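Long-range contacts in D-alanine--D-alanine ligase (Coxiella burnetii, PDB 3TQT), which probably joins two D-alanine molecules at the expense of ATP, making the D-alanyl-D-alanine dipeptide used to build the peptidoglycan cell wall: residues A99-F103 with L347-I352; V279-I283 with V306-V312. Numbering follows the deposited sequence.

Contact 1 (A99-F103 with L347-I352); sequences ADCVF and LIELAI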
ATOM      1  N   ALA A  99      21.181  -9.887  -4.352  1.00 22.06           N
ATOM      2  CA  ALA A  99      20.750  -8.969  -3.316  1.00 25.98           C
ATOM      3  C   ALA A  99      20.140  -9.800  -2.196  1.00 28.13           C
ATOM      4  O   ALA A  99      19.204 -10.557  -2.415  1.00 29.04           O
ATOM      5  CB  ALA A  99      19.746  -7.962  -3.864  1.00 21.61           C
ATOM      6  N   ASP A 100      20.698  -9.676  -1.001  1.00 22.19           N
ATOM      7  CA  ASP A 100      20.175 -10.376   0.167  1.00 21.81           C
ATOM      8  C   ASP A 100      19.205  -9.500   0.924  1.00 25.94           C
ATOM      9  O   ASP A 100      18.381  -9.979   1.705  1.00 26.37           O
ATOM     10  CB  ASP A 100      21.327 -10.762   1.082  1.00 18.91           C
ATOM     11  CG  ASP A 100      22.231 -11.774   0.443  1.00 28.15           C
ATOM     12  OD1 ASP A 100      21.684 -12.748  -0.113  1.00 26.55           O
ATOM     13  OD2 ASP A 100      23.466 -11.584   0.476  1.00 25.04           O
ATOM     14  N   CYS A 101      19.320  -8.201   0.703  1.00 24.87           N
ATOM     15  CA  CYS A 101      18.430  -7.254   1.344  1.00 24.18           C
ATOM     16  C   CYS A 101      18.504  -5.932   0.611  1.00 23.46           C
ATOM     17  O   CYS A 101      19.570  -5.516   0.147  1.00 21.36           O
ATOM     18  CB  CYS A 101      18.779  -7.083   2.829  1.00 18.52           C
ATOM     19  SG  CYS A 101      17.676  -5.956   3.741  1.00 25.41           S
ATOM     20  N   VAL A 102      17.355  -5.283   0.482  1.00 19.21           N
ATOM     21  CA  VAL A 102      17.279  -4.024  -0.241  1.00 17.90           C
ATOM     22  C   VAL A 102      17.007  -2.900   0.739  1.00 22.24           C
ATOM     23  O   VAL A 102      16.222  -3.052   1.670  1.00 23.56           O
ATOM     24  CB  VAL A 102      16.182  -4.080  -1.322  1.00 15.86           C
ATOM     25  CG1 VAL A 102      15.988  -2.724  -1.960  1.00 15.63           C
ATOM     26  CG2 VAL A 102      16.527  -5.150  -2.364  1.00 23.68           C
ATOM     27  N   PHE A 103      17.683  -1.776   0.539  1.00 20.60           N
ATOM     28  CA  PHE A 103      17.482  -0.622   1.378  1.00 21.01           C
ATOM     29  C   PHE A 103      16.816   0.430   0.503  1.00 27.07           C
ATOM     30  O   PHE A 103      17.487   1.139  -0.230  1.00 24.31           O
ATOM     31  CB  PHE A 103      18.841  -0.128   1.877  1.00 30.54           C
ATOM     32  CG  PHE A 103      18.808   0.482   3.248  1.00 26.48           C
ATOM     33  CD1 PHE A 103      19.597  -0.032   4.267  1.00 37.14           C
ATOM     34  CD2 PHE A 103      17.978   1.552   3.523  1.00 27.54           C
ATOM     35  CE1 PHE A 103      19.565   0.528   5.521  1.00 25.99           C
ATOM     36  CE2 PHE A 103      17.949   2.117   4.774  1.00 32.02           C
ATOM     37  CZ  PHE A 103      18.743   1.603   5.772  1.00 30.01           C
ATOM     38  N   LEU A 347      18.583  -2.200  11.010  1.00 18.77           N
ATOM     39  CA  LEU A 347      17.559  -2.097   9.972  1.00 18.91           C
ATOM     40  C   LEU A 347      17.635  -3.284   9.008  1.00 17.09           C
ATOM     41  O   LEU A 347      16.612  -3.839   8.615  1.00 19.36           O
ATOM     42  CB  LEU A 347      17.680  -0.773   9.221  1.00 16.63           C
ATOM     43  CG  LEU A 347      17.255   0.442  10.052  1.00 19.98           C
ATOM     44  CD1 LEU A 347      17.766   1.716   9.403  1.00 20.22           C
ATOM     45  CD2 LEU A 347      15.739   0.458  10.198  1.00 18.37           C
ATOM     46  N   ILE A 348      18.848  -3.672   8.633  1.00 17.70           N
ATOM     47  CA  ILE A 348      19.008  -4.824   7.751  1.00 18.35           C
ATOM     48  C   ILE A 348      18.559  -6.115   8.447  1.00 21.94           C
ATOM     49  O   ILE A 348      17.857  -6.934   7.856  1.00 18.80           O
ATOM     50  CB  ILE A 348      20.457  -4.928   7.225  1.00 18.47           C
ATOM     51  CG1 ILE A 348      20.720  -3.812   6.203  1.00 20.36           C
ATOM     52  CG2 ILE A 348      20.734  -6.304   6.634  1.00 19.33           C
ATOM     53  CD1 ILE A 348      22.197  -3.560   5.936  1.00 25.12           C
ATOM     54  N   GLU A 349      18.952  -6.296   9.703  1.00 21.51           N
ATOM     55  CA  GLU A 349      18.544  -7.485  10.444  1.00 23.23           C
ATOM     56  C   GLU A 349      17.019  -7.575  10.579  1.00 24.09           C
ATOM     57  O   GLU A 349      16.439  -8.640  10.376  1.00 21.63           O
ATOM     58  CB  GLU A 349      19.217  -7.524  11.822  1.00 20.34           C
ATOM     59  CG  GLU A 349      20.698  -7.920  11.773  1.00 37.14           C
ATOM     60  CD  GLU A 349      21.519  -7.305  12.908  1.00 50.07           C
ATOM     61  OE1 GLU A 349      20.923  -6.759  13.858  1.00 48.20           O
ATOM     62  OE2 GLU A 349      22.767  -7.353  12.840  1.00 54.31           O
ATOM     63  N   LEU A 350      16.389  -6.456  10.924  1.00 22.21           N
ATOM     64  CA  LEU A 350      14.938  -6.376  11.036  1.00 21.66           C
ATOM     65  C   LEU A 350      14.259  -6.715   9.720  1.00 20.22           C
ATOM     66  O   LEU A 350      13.247  -7.402   9.697  1.00 18.83           O
ATOM     67  CB  LEU A 350      14.513  -4.970  11.449  1.00 20.41           C
ATOM     68  CG  LEU A 350      14.818  -4.554  12.893  1.00 25.82           C
ATOM     69  CD1 LEU A 350      14.650  -3.052  13.049  1.00 25.30           C
ATOM     70  CD2 LEU A 350      13.911  -5.292  13.857  1.00 22.79           C
ATOM     71  N   ALA A 351      14.814  -6.196   8.632  1.00 18.37           N
ATOM     72  CA  ALA A 351      14.303  -6.459   7.293  1.00 19.53           C
ATOM     73  C   ALA A 351      14.327  -7.957   6.986  1.00 19.25           C
ATOM     74  O   ALA A 351      13.343  -8.526   6.506  1.00 18.36           O
ATOM     75  CB  ALA A 351      15.131  -5.670   6.243  1.00 17.10           C
ATOM     76  N   ILE A 352      15.466  -8.593   7.245  1.00 19.31           N
ATOM     77  CA  ILE A 352      15.627 -10.013   6.962  1.00 18.20           C
ATOM     78  C   ILE A 352      14.727 -10.836   7.870  1.00 17.86           C
ATOM     79  O   ILE A 352      14.116 -11.798   7.431  1.00 21.63           O
ATOM     80  CB  ILE A 352      17.096 -10.452   7.075  1.00 19.10           C
ATOM     81  CG1 ILE A 352      17.875  -9.891   5.882  1.00 24.74           C
ATOM     82  CG2 ILE A 352      17.212 -11.983   7.081  1.00 23.26           C
ATOM     83  CD1 ILE A 352      19.377  -9.897   6.062  1.00 23.99           C
TER
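This is a buried, apolar helix-on-sheet contact in which the long C-terminal helix 340-370 packs against strand 101-104, an outermost strand of the N-terminal mixed sheet. The axes of the short segments approach to 8.9 Å and cross at 126°. The CA-to-CB bond of C101 is directed toward the helix and that of V102 away from it; V102 packs on L10 and W87. Small residues allow the closest approach, with C101 SG 3.6 Å from A351 CB: alanine, with CB as its whole side chain, lets the thiol come close to the helix. I348 CG2 lies 4.2 Å from C101 SG, and I352 CG1, one helical turn on, 4.2 Å from C101 CB. The CA-to-CB bond of F103 leaves sideways, but the ring reaches L347, F103 CZ to L347 CD1 3.8 Å, and touches I348. D100 OD2 is hydrogen-bonded to H6 N on the neighbouring strand 5-12. Since all cross-segment contacts are van der Waals, these two segments are joined by apolar burial rather than by directional bonds.

Contact 2 (V279-I283 with V306-V312); sequences VTKQI and VTPNNKV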
ATOM      1  N   VAL A 279       6.949  15.008  29.138  1.00 37.93           N
ATOM      2  CA  VAL A 279       6.698  15.214  27.722  1.00 36.94           C
ATOM      3  C   VAL A 279       7.594  14.310  26.889  1.00 35.45           C
ATOM      4  O   VAL A 279       7.136  13.692  25.930  1.00 33.39           O
ATOM      5  CB  VAL A 279       6.854  16.693  27.318  1.00 35.51           C
ATOM      6  CG1 VAL A 279       6.867  16.837  25.808  1.00 31.55           C
ATOM      7  CG2 VAL A 279       5.721  17.507  27.912  1.00 42.41           C
ATOM      8  N   THR A 280       8.867  14.214  27.268  1.00 34.90           N
ATOM      9  CA  THR A 280       9.794  13.319  26.585  1.00 31.36           C
ATOM     10  C   THR A 280       9.231  11.907  26.546  1.00 36.02           C
ATOM     11  O   THR A 280       9.193  11.270  25.491  1.00 36.74           O
ATOM     12  CB  THR A 280      11.160  13.274  27.285  1.00 35.04           C
ATOM     13  OG1 THR A 280      11.775  14.565  27.223  1.00 39.53           O
ATOM     14  CG2 THR A 280      12.067  12.261  26.609  1.00 39.97           C
ATOM     15  N   LYS A 281       8.795  11.423  27.705  1.00 32.53           N
ATOM     16  CA  LYS A 281       8.230  10.087  27.816  1.00 37.24           C
ATOM     17  C   LYS A 281       6.999   9.913  26.934  1.00 35.94           C
ATOM     18  O   LYS A 281       6.804   8.857  26.338  1.00 31.29           O
ATOM     19  CB  LYS A 281       7.873   9.768  29.271  1.00 43.49           C
ATOM     20  CG  LYS A 281       9.077   9.628  30.197  1.00 59.52           C
ATOM     21  CD  LYS A 281      10.040   8.555  29.710  1.00 65.09           C
ATOM     22  CE  LYS A 281      11.174   8.340  30.707  1.00 70.87           C
ATOM     23  NZ  LYS A 281      12.087   7.228  30.299  1.00 71.48           N
ATOM     24  N   GLN A 282       6.166  10.946  26.858  1.00 31.25           N
ATOM     25  CA  GLN A 282       4.954  10.869  26.047  1.00 29.28           C
ATOM     26  C   GLN A 282       5.317  10.777  24.577  1.00 27.26           C
ATOM     27  O   GLN A 282       4.818   9.917  23.853  1.00 30.30           O
ATOM     28  CB  GLN A 282       4.073  12.087  26.266  1.00 36.85           C
ATOM     29  CG  GLN A 282       3.270  12.066  27.535  1.00 43.42           C
ATOM     30  CD  GLN A 282       2.443  13.323  27.667  1.00 41.92           C
ATOM     31  OE1 GLN A 282       1.549  13.581  26.859  1.00 40.39           O
ATOM     32  NE2 GLN A 282       2.755  14.131  28.672  1.00 43.42           N
ATOM     33  N   ILE A 283       6.185  11.679  24.140  1.00 26.37           N
ATOM     34  CA  ILE A 283       6.657  11.664  22.766  1.00 28.25           C
ATOM     35  C   ILE A 283       7.159  10.267  22.392  1.00 30.43           C
ATOM     36  O   ILE A 283       6.787   9.706  21.367  1.00 23.39           O
ATOM     37  CB  ILE A 283       7.755  12.712  22.567  1.00 29.85           C
ATOM     38  CG1 ILE A 283       7.145  14.118  22.704  1.00 30.43           C
ATOM     39  CG2 ILE A 283       8.424  12.519  21.208  1.00 27.74           C
ATOM     40  CD1 ILE A 283       8.151  15.234  22.735  1.00 36.19           C
ATOM     41  N   VAL A 306       4.233  19.862  19.764  1.00 27.83           N
ATOM     42  CA  VAL A 306       4.014  19.956  21.197  1.00 27.00           C
ATOM     43  C   VAL A 306       3.548  21.374  21.480  1.00 27.41           C
ATOM     44  O   VAL A 306       4.277  22.333  21.236  1.00 26.49           O
ATOM     45  CB  VAL A 306       5.280  19.662  22.000  1.00 28.57           C
ATOM     46  CG1 VAL A 306       5.024  19.894  23.488  1.00 31.77           C
ATOM     47  CG2 VAL A 306       5.730  18.247  21.748  1.00 29.97           C
ATOM     48  N   THR A 307       2.317  21.500  21.967  1.00 27.93           N
ATOM     49  CA  THR A 307       1.710  22.803  22.168  1.00 31.42           C
ATOM     50  C   THR A 307       2.313  23.495  23.386  1.00 29.80           C
ATOM     51  O   THR A 307       2.988  22.869  24.217  1.00 29.52           O
ATOM     52  CB  THR A 307       0.177  22.697  22.364  1.00 32.24           C
ATOM     53  OG1 THR A 307      -0.098  22.077  23.622  1.00 31.86           O
ATOM     54  CG2 THR A 307      -0.452  21.871  21.253  1.00 31.05           C
ATOM     55  N   PRO A 308       2.075  24.798  23.499  1.00 34.35           N
ATOM     56  CA  PRO A 308       2.571  25.518  24.674  1.00 34.72           C
ATOM     57  C   PRO A 308       2.036  24.907  25.968  1.00 37.53           C
ATOM     58  O   PRO A 308       2.749  24.891  26.969  1.00 47.36           O
ATOM     59  CB  PRO A 308       2.029  26.922  24.462  1.00 29.89           C
ATOM     60  CG  PRO A 308       1.963  27.059  22.976  1.00 39.06           C
ATOM     61  CD  PRO A 308       1.512  25.707  22.486  1.00 30.53           C
ATOM     62  N   ASN A 309       0.814  24.386  25.943  1.00 33.23           N
ATOM     63  CA  ASN A 309       0.275  23.689  27.103  1.00 38.65           C
ATOM     64  C   ASN A 309       0.808  22.263  27.222  1.00 38.79           C
ATOM     65  O   ASN A 309       0.271  21.449  27.970  1.00 36.51           O
ATOM     66  CB  ASN A 309      -1.252  23.667  27.057  1.00 49.52           C
ATOM     67  CG  ASN A 309      -1.868  23.477  28.429  1.00 61.84           C
ATOM     68  OD1 ASN A 309      -1.264  23.820  29.448  1.00 57.80           O
ATOM     69  ND2 ASN A 309      -3.075  22.928  28.462  1.00 69.72           N
ATOM     70  N   ASN A 310       1.866  21.967  26.476  1.00 31.82           N
ATOM     71  CA  ASN A 310       2.479  20.638  26.491  1.00 30.84           C
ATOM     72  C   ASN A 310       1.597  19.486  26.001  1.00 31.49           C
ATOM     73  O   ASN A 310       1.766  18.349  26.425  1.00 34.73           O
ATOM     74  CB  ASN A 310       3.028  20.323  27.878  1.00 36.95           C
ATOM     75  CG  ASN A 310       4.220  21.168  28.216  1.00 44.35           C
ATOM     76  OD1 ASN A 310       5.147  21.291  27.416  1.00 53.03           O
ATOM     77  ND2 ASN A 310       4.199  21.778  29.388  1.00 41.71           N
ATOM     78  N   LYS A 311       0.664  19.769  25.105  1.00 30.55           N
ATOM     79  CA  LYS A 311      -0.094  18.678  24.513  1.00 27.84           C
ATOM     80  C   LYS A 311       0.707  18.106  23.349  1.00 23.40           C
ATOM     81  O   LYS A 311       1.144  18.840  22.460  1.00 27.23           O
ATOM     82  CB  LYS A 311      -1.469  19.151  24.058  1.00 30.25           C
ATOM     83  CG  LYS A 311      -2.297  18.091  23.352  1.00 37.33           C
ATOM     84  CD  LYS A 311      -2.755  16.974  24.283  1.00 50.04           C
ATOM     85  CE  LYS A 311      -3.552  15.904  23.513  1.00 47.39           C
ATOM     86  NZ  LYS A 311      -3.892  14.700  24.346  1.00 41.03           N
ATOM     87  N   VAL A 312       0.891  16.792  23.363  1.00 27.37           N
ATOM     88  CA  VAL A 312       1.673  16.114  22.339  1.00 23.93           C
ATOM     89  C   VAL A 312       0.764  15.571  21.242  1.00 22.28           C
ATOM     90  O   VAL A 312      -0.124  14.757  21.499  1.00 24.97           O
ATOM     91  CB  VAL A 312       2.511  14.991  22.966  1.00 20.92           C
ATOM     92  CG1 VAL A 312       3.397  14.319  21.911  1.00 26.99           C
ATOM     93  CG2 VAL A 312       3.356  15.553  24.099  1.00 25.49           C
TER
HETATM   94  O   HOH W   1      -0.078  15.272  25.757  1.00 32.96           O
HETATM   95  O   HOH W   2       1.865  16.946  28.668  1.00 42.99           O
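One turn of helix 277-293, closed by the hydrogen bond from I283 N to V279 O (2.9 Å), lies against the hairpin linking strands 298-306 and 312-318. The nearest CA pairs are V279 with N310 at 7.0 Å and I283 with V312 at 6.7 Å. T307 to N310 form a type I turn, with N310 N donating a hydrogen bond to T307 O (2.7 Å). P308, its phi fixed near -58°, suits the second position. A hydrogen bond from T307 N to K311 O (2.9 Å) makes this a 3:5 hairpin with a G1 bulge at N310, a place needing the left-handed conformation (63/29) that asparagine tolerates well. T307 OG1 accepts a hydrogen bond from K311 N (2.8 Å).

Branched aliphatic side chains fill the interface. V279 and I283, four residues apart and so on one helix face, meet V306 and V312 from the two hairpin arms: I283 CG1 lies 3.8 Å from V312 CG1, I283 CD1 4.0 Å from V306 CG2, and V279 CG1 4.1 Å from V312 CG2. At the more open margin, the amide of Q282 supplies both polarities. Its OE1 accepts from a water (2.6 Å) that in turn accepts from V312 N (3.0 Å), while its NE2 donates to a second water (3.0 Å) bound to N310 O (2.6 Å).

I283 also packs on I230, in the predicted ATP-binding region, and on F304. Such packing of a helix on the antiparallel sheet belongs to the ATP-grasp fold, whose strands 298-306 and 312-318 carry the predicted magnesium ligands D303, E316 and N318.

Overall arrangement
From the N terminus, the chain first builds the mixed sheet and reaches strand 101-104. It then runs on through the ATP-grasp sheets, and helix 340-370 near the C terminus comes back to that strand, so contact 1 closes a loop of 243 residues and ties the C-terminal helix to the N-terminal domain. Contact 2 is nested inside this loop: only 22 residues separate its segments, and it joins helix 277-293 to the hairpin of the five-stranded antiparallel sheet. The centres of contact 1 and contact 2 are about 34 Å apart, and the nearest atoms of contact 1 and contact 2 are about 17 Å apart, so they do not touch. One therefore links distant parts of the chain, while the other is local to the ATP-grasp region.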